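Local coordinates for protein putative hexose oxidase (Nonomuraea sp. ATCC 39727, PDB 5AWV) that probably oxidises the sugar of a teicoplanin-type glycopeptide antibiotic, using an FAD held by two covalent links to the protein, at residues S293-N299 / Y395-I401; P362-T366 / I429-A433. One frame throughout, in Å; residues are numbered along the deposited sequence.

Interaction 1: S293-N299 / Y395-I401; sequences SQLMIGN and YGAVWLI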
loop_
_atom_site.group_PDB
_atom_site.type_symbol
_atom_site.label_atom_id
_atom_site.label_comp_id
_atom_site.label_asym_id
_atom_site.label_seq_id
_atom_site.Cartn_x
_atom_site.Cartn_y
_atom_site.Cartn_z
ATOM N N SER A 293 5.547 5.494 16.954
ATOM C CA SER A 293 4.260 5.882 17.516
ATOM C C SER A 293 3.472 6.657 16.540
ATOM O O SER A 293 4.000 7.184 15.552
ATOM C CB SER A 293 4.486 6.700 18.805
ATOM O OG SER A 293 5.074 7.951 18.508
ATOM N N GLN A 294 2.182 6.714 16.782
ATOM C CA GLN A 294 1.414 7.703 16.085
ATOM C C GLN A 294 0.387 8.413 16.918
ATOM O O GLN A 294 -0.334 7.760 17.654
ATOM C CB GLN A 294 0.755 7.114 14.821
ATOM C CG GLN A 294 -0.288 6.110 14.956
ATOM C CD GLN A 294 -0.909 5.748 13.564
ATOM O OE1 GLN A 294 -0.309 5.896 12.533
ATOM N NE2 GLN A 294 -2.113 5.278 13.581
ATOM N N LEU A 295 0.347 9.712 16.770
ATOM C CA LEU A 295 -0.553 10.553 17.517
ATOM C C LEU A 295 -1.811 10.751 16.742
ATOM O O LEU A 295 -1.819 11.379 15.732
ATOM C CB LEU A 295 0.146 11.844 17.955
ATOM C CG LEU A 295 -0.707 12.872 18.763
ATOM C CD1 LEU A 295 -1.254 12.288 20.079
ATOM C CD2 LEU A 295 0.034 14.139 19.018
ATOM N N MET A 296 -2.908 10.199 17.247
ATOM C CA MET A 296 -4.151 10.179 16.534
ATOM C C MET A 296 -5.094 11.162 17.235
ATOM O O MET A 296 -5.446 10.930 18.382
ATOM C CB MET A 296 -4.700 8.806 16.521
ATOM C CG MET A 296 -3.755 7.746 15.841
ATOM S SD MET A 296 -4.143 6.050 16.326
ATOM C CE MET A 296 -5.488 5.846 15.205
ATOM N N ILE A 297 -5.398 12.257 16.562
ATOM C CA ILE A 297 -6.139 13.359 17.112
ATOM C C ILE A 297 -7.488 13.278 16.405
ATOM O O ILE A 297 -7.735 13.959 15.411
ATOM C CB ILE A 297 -5.469 14.695 16.908
ATOM C CG1 ILE A 297 -4.011 14.685 17.353
ATOM C CG2 ILE A 297 -6.234 15.797 17.639
ATOM C CD1 ILE A 297 -3.250 15.855 16.829
ATOM N N GLY A 298 -8.365 12.458 16.974
ATOM C CA GLY A 298 -9.642 12.133 16.382
ATOM C C GLY A 298 -10.798 12.353 17.349
ATOM O O GLY A 298 -10.584 12.451 18.558
ATOM N N ASN A 299 -12.010 12.500 16.796
ATOM C CA ASN A 299 -13.223 12.354 17.647
ATOM C C ASN A 299 -13.495 10.878 17.959
ATOM O O ASN A 299 -13.016 9.929 17.265
ATOM C CB ASN A 299 -14.466 13.100 17.094
ATOM C CG ASN A 299 -14.978 12.495 15.788
ATOM O OD1 ASN A 299 -14.203 12.199 14.891
ATOM N ND2 ASN A 299 -16.261 12.244 15.709
ATOM N N TYR A 395 -16.550 11.293 11.433
ATOM C CA TYR A 395 -15.169 11.083 11.937
ATOM C C TYR A 395 -14.287 12.048 11.260
ATOM O O TYR A 395 -14.434 12.267 10.065
ATOM C CB TYR A 395 -14.640 9.678 11.644
ATOM C CG TYR A 395 -13.197 9.469 12.114
ATOM C CD1 TYR A 395 -12.897 9.391 13.473
ATOM C CD2 TYR A 395 -12.142 9.290 11.198
ATOM C CE1 TYR A 395 -11.598 9.222 13.936
ATOM C CE2 TYR A 395 -10.836 9.075 11.633
ATOM C CZ TYR A 395 -10.551 9.073 12.978
ATOM O OH TYR A 395 -9.284 8.856 13.415
ATOM N N GLY A 396 -13.475 12.736 12.062
ATOM C CA GLY A 396 -12.503 13.632 11.564
ATOM C C GLY A 396 -11.288 13.490 12.452
ATOM O O GLY A 396 -11.424 13.326 13.699
ATOM N N ALA A 397 -10.086 13.523 11.837
ATOM C CA ALA A 397 -8.870 13.336 12.611
ATOM C C ALA A 397 -7.625 13.914 11.926
ATOM O O ALA A 397 -7.598 14.109 10.660
ATOM C CB ALA A 397 -8.682 11.872 12.951
ATOM N N VAL A 398 -6.631 14.246 12.753
ATOM C CA VAL A 398 -5.245 14.481 12.298
ATOM C C VAL A 398 -4.383 13.415 12.928
ATOM O O VAL A 398 -4.386 13.268 14.179
ATOM C CB VAL A 398 -4.742 15.846 12.711
ATOM C CG1 VAL A 398 -3.264 16.033 12.287
ATOM C CG2 VAL A 398 -5.637 16.887 12.089
ATOM N N TRP A 399 -3.673 12.637 12.110
ATOM C CA TRP A 399 -2.729 11.629 12.590
ATOM C C TRP A 399 -1.294 12.084 12.253
ATOM O O TRP A 399 -1.042 12.503 11.107
ATOM C CB TRP A 399 -2.953 10.259 11.924
ATOM C CG TRP A 399 -4.223 9.599 12.233
ATOM C CD1 TRP A 399 -5.288 10.117 12.923
ATOM C CD2 TRP A 399 -4.601 8.272 11.849
ATOM N NE1 TRP A 399 -6.285 9.201 12.988
ATOM C CE2 TRP A 399 -5.888 8.051 12.342
ATOM C CE3 TRP A 399 -3.947 7.241 11.164
ATOM C CZ2 TRP A 399 -6.566 6.838 12.145
ATOM C CZ3 TRP A 399 -4.604 6.022 10.981
ATOM C CH2 TRP A 399 -5.909 5.844 11.446
ATOM N N LEU A 400 -0.408 12.015 13.237
ATOM C CA LEU A 400 0.968 12.418 13.097
ATOM C C LEU A 400 1.749 11.113 13.280
ATOM O O LEU A 400 1.757 10.516 14.368
ATOM C CB LEU A 400 1.318 13.444 14.128
ATOM C CG LEU A 400 0.611 14.819 13.945
ATOM C CD1 LEU A 400 0.224 15.415 15.271
ATOM C CD2 LEU A 400 1.519 15.766 13.199
ATOM N N ILE A 401 2.284 10.578 12.175
ATOM C CA ILE A 401 2.796 9.206 12.115
ATOM C C ILE A 401 4.297 9.261 12.117
ATOM O O ILE A 401 4.872 9.960 11.247
ATOM C CB ILE A 401 2.285 8.555 10.795
ATOM C CG1 ILE A 401 0.727 8.651 10.666
ATOM C CG2 ILE A 401 2.677 7.117 10.664
ATOM C CD1 ILE A 401 0.265 8.335 9.225
HETATM O O HOH W 1 3.945 10.019 16.060
#
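Strands 293-298 and 395-401 run antiparallel, their axes 4.5 Å apart at closest approach and at 158° to each other. Two hydrogen-bonded pairs set the register. L295 N reaches L400 O at 2.9 Å, and L400 N returns to L295 O at 2.9 Å. I297 N bonds V398 O at 2.8 Å, and V398 N bonds I297 O at 2.9 Å. Q294-I401, M296-W399 and G298-A397 are the non-hydrogen-bonded pairs. Past the strand end, N299 N donates to G396 O at 3.3 Å, and the side chain of N299 takes over as acceptor: G396 N to N299 OD1 is 3.0 Å. At the other end a water bridges S293 O and L400 O.

Side chains alternate between the two faces. M296 CE lies over W399, 3.8 Å from the centroid of its six-membered ring, a CH-pi contact with the sulfur nearby. W399 NE1 also donates to Y395 OH at 3.0 Å. This face meets the bound antibiotic: Q294, M296 and W399 pack on the peptide, and W399 also touches its amino sugar. On the other face I297 CD1 meets L400 CD1 at 3.8 Å.

L295, I297 and L400 pack under helix 264-280. Within the seven-stranded antiparallel sheet, strand 309-316 flanks 291-298, and strand 424-432 flanks 395-402.

Interaction 2: P362-T366 / I429-A433; sequences PASKT and ITGWA. With T55 (8-methylnonanoic acid), chain Z; N1L (2-amino-2-deoxy-beta-D-glucopyranuronic acid), chain B.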
loop_
_atom_site.group_PDB
_atom_site.type_symbol
_atom_site.label_atom_id
_atom_site.label_comp_id
_atom_site.label_asym_id
_atom_site.label_seq_id
_atom_site.Cartn_x
_atom_site.Cartn_y
_atom_site.Cartn_z
ATOM N N PRO A 362 -16.234 2.213 4.826
ATOM C CA PRO A 362 -17.026 3.427 4.645
ATOM C C PRO A 362 -16.291 4.439 3.758
ATOM O O PRO A 362 -15.125 4.262 3.387
ATOM C CB PRO A 362 -17.171 3.952 6.080
ATOM C CG PRO A 362 -15.845 3.588 6.680
ATOM C CD PRO A 362 -15.379 2.300 6.024
ATOM N N ALA A 363 -17.002 5.451 3.357
ATOM C CA ALA A 363 -16.506 6.421 2.454
ATOM C C ALA A 363 -15.533 7.362 3.250
ATOM O O ALA A 363 -15.794 7.676 4.368
ATOM C CB ALA A 363 -17.682 7.154 1.870
ATOM N N SER A 364 -14.380 7.726 2.709
ATOM C CA SER A 364 -13.452 8.578 3.413
ATOM C C SER A 364 -12.646 9.429 2.456
ATOM O O SER A 364 -12.578 9.154 1.259
ATOM C CB SER A 364 -12.551 7.682 4.298
ATOM O OG SER A 364 -11.632 6.977 3.488
ATOM N N LYS A 365 -12.038 10.475 2.975
ATOM C CA LYS A 365 -11.078 11.305 2.249
ATOM C C LYS A 365 -9.924 11.593 3.169
ATOM O O LYS A 365 -10.123 12.079 4.306
ATOM C CB LYS A 365 -11.718 12.625 1.858
ATOM C CG LYS A 365 -10.809 13.690 1.306
ATOM C CD LYS A 365 -10.395 13.337 -0.050
ATOM C CE LYS A 365 -9.602 14.443 -0.697
ATOM N NZ LYS A 365 -9.071 13.925 -1.988
ATOM N N THR A 366 -8.701 11.316 2.692
ATOM C CA THR A 366 -7.533 11.564 3.423
ATOM C C THR A 366 -6.666 12.498 2.597
ATOM O O THR A 366 -6.525 12.316 1.371
ATOM C CB THR A 366 -6.748 10.258 3.688
ATOM O OG1 THR A 366 -7.495 9.367 4.471
ATOM C CG2 THR A 366 -5.438 10.542 4.408
ATOM N N ILE A 429 -7.894 13.416 7.895
ATOM C CA ILE A 429 -8.815 12.335 7.603
ATOM C C ILE A 429 -10.249 12.676 7.934
ATOM O O ILE A 429 -10.500 13.282 8.950
ATOM C CB ILE A 429 -8.473 11.087 8.408
ATOM C CG1 ILE A 429 -7.029 10.657 8.134
ATOM C CG2 ILE A 429 -9.347 9.869 8.039
ATOM C CD1 ILE A 429 -6.473 9.791 9.216
ATOM N N THR A 430 -11.168 12.367 7.034
ATOM C CA THR A 430 -12.596 12.343 7.435
ATOM C C THR A 430 -13.264 11.182 6.753
ATOM O O THR A 430 -12.876 10.754 5.665
ATOM C CB THR A 430 -13.271 13.728 7.088
ATOM O OG1 THR A 430 -14.631 13.766 7.594
ATOM C CG2 THR A 430 -13.337 13.967 5.569
ATOM N N GLY A 431 -14.285 10.634 7.403
ATOM C CA GLY A 431 -15.062 9.503 6.910
ATOM C C GLY A 431 -16.562 9.739 7.224
ATOM O O GLY A 431 -16.901 10.445 8.189
ATOM N N TRP A 432 -17.432 9.218 6.373
ATOM C CA TRP A 432 -18.871 9.456 6.558
ATOM C C TRP A 432 -19.659 8.201 6.239
ATOM O O TRP A 432 -19.277 7.413 5.360
ATOM C CB TRP A 432 -19.294 10.684 5.759
ATOM C CG TRP A 432 -19.026 10.584 4.326
ATOM C CD1 TRP A 432 -19.878 10.098 3.362
ATOM C CD2 TRP A 432 -17.814 10.926 3.651
ATOM N NE1 TRP A 432 -19.255 10.110 2.150
ATOM C CE2 TRP A 432 -17.992 10.620 2.297
ATOM C CE3 TRP A 432 -16.580 11.438 4.064
ATOM C CZ2 TRP A 432 -17.021 10.872 1.358
ATOM C CZ3 TRP A 432 -15.617 11.610 3.152
ATOM C CH2 TRP A 432 -15.822 11.334 1.808
ATOM N N ALA A 433 -20.727 7.981 7.015
ATOM C CA ALA A 433 -21.536 6.734 6.897
ATOM C C ALA A 433 -22.575 6.866 5.788
ATOM O O ALA A 433 -22.850 5.907 5.108
ATOM C CB ALA A 433 -22.217 6.410 8.221
HETATM C CAD T55 Z . -17.292 8.069 9.984
HETATM C CAE T55 Z . -17.370 6.581 9.758
HETATM C CAG T55 Z . -16.030 5.919 10.076
HETATM C CAH T55 Z . -14.974 6.360 9.057
HETATM C CAI T55 Z . -13.583 5.892 9.468
HETATM C CAJ T55 Z . -12.541 6.320 8.431
HETATM C CAK T55 Z . -11.314 5.458 8.618
HETATM C CAL T55 Z . -10.286 5.653 7.491
HETATM C CAF T55 Z . -18.461 6.031 10.651
HETATM C C T55 Z . -9.031 4.843 7.848
HETATM O O T55 Z . -8.961 4.123 8.869
HETATM C C1 N1L B . -5.922 3.737 7.590
HETATM C C2 N1L B . -6.628 5.159 7.301
HETATM C C3 N1L B . -5.992 5.915 6.119
HETATM C C4 N1L B . -4.513 6.050 6.416
HETATM C C5 N1L B . -3.867 4.638 6.418
HETATM C C6 N1L B . -2.324 4.679 6.577
HETATM N N2 N1L B . -8.064 5.057 7.047
HETATM O O3 N1L B . -6.563 7.303 5.982
HETATM O O4 N1L B . -3.837 6.985 5.431
HETATM O O5 N1L B . -4.405 3.862 7.561
HETATM O O6B N1L B . -1.862 4.663 7.923
HETATM O O6A N1L B . -1.810 5.857 6.098
#
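Three backbone hydrogen bonds hold these antiparallel strands together. K365 N donates to T430 O at 2.8 Å, T430 N to K365 O at 2.9 Å, and W432 N to A363 O at 3.0 Å. T366 OG1 lies 2.7 Å from O3 of the amino sugar N1L. The ammonium group of K365 forms a salt bridge with D475, and T430 OG1 bonds the carbonyl of Y395.

On the face with A363 and K365, the W432 indole folds back over the neighbouring strand. A363 CB sits 3.7 Å from the centroid of its five-membered ring, a CH-pi contact. W432 CZ3 also comes within 3.7 Å of S364 CA. Helix 438-452 covers this face through contacts with K365, T430 and W432.

The face bearing S364, T366 and I429 is turned to the ligand. Here G431 matters: a CB on it would clash with the acyl chain T55. Its carbonyl O lies 3.0 Å from T55 CAD, and P362 CG is 3.8 Å from T55 CAH. This is a long-range antiparallel pairing at the 363-371 edge of the substrate-side sheet, as in berberine bridge enzyme relatives. It forms part of the wall that holds the acylated sugar of teicoplanin near the flavin.

Overall arrangement
From the N terminus, the chain first passes through 293-299, then 362-366. It next returns at 395-401 to pair with 293-299, closing interaction 1 over 95 intervening residues. It then continues to 429-433, which pairs with 362-366 and closes interaction 2 over 62. The segments therefore alternate, and the two contacts cross. Both belong to one seven-stranded sheet, where strands 395-402 and 424-432 are consecutive in the chain and adjacent in space. They join the contacts through A397 O to I429 N at 2.9 Å and the packing of W399 against I429. Together the pairs build four neighbouring strands, from inside the sheet to its 363-371 edge, along the bound glycopeptide.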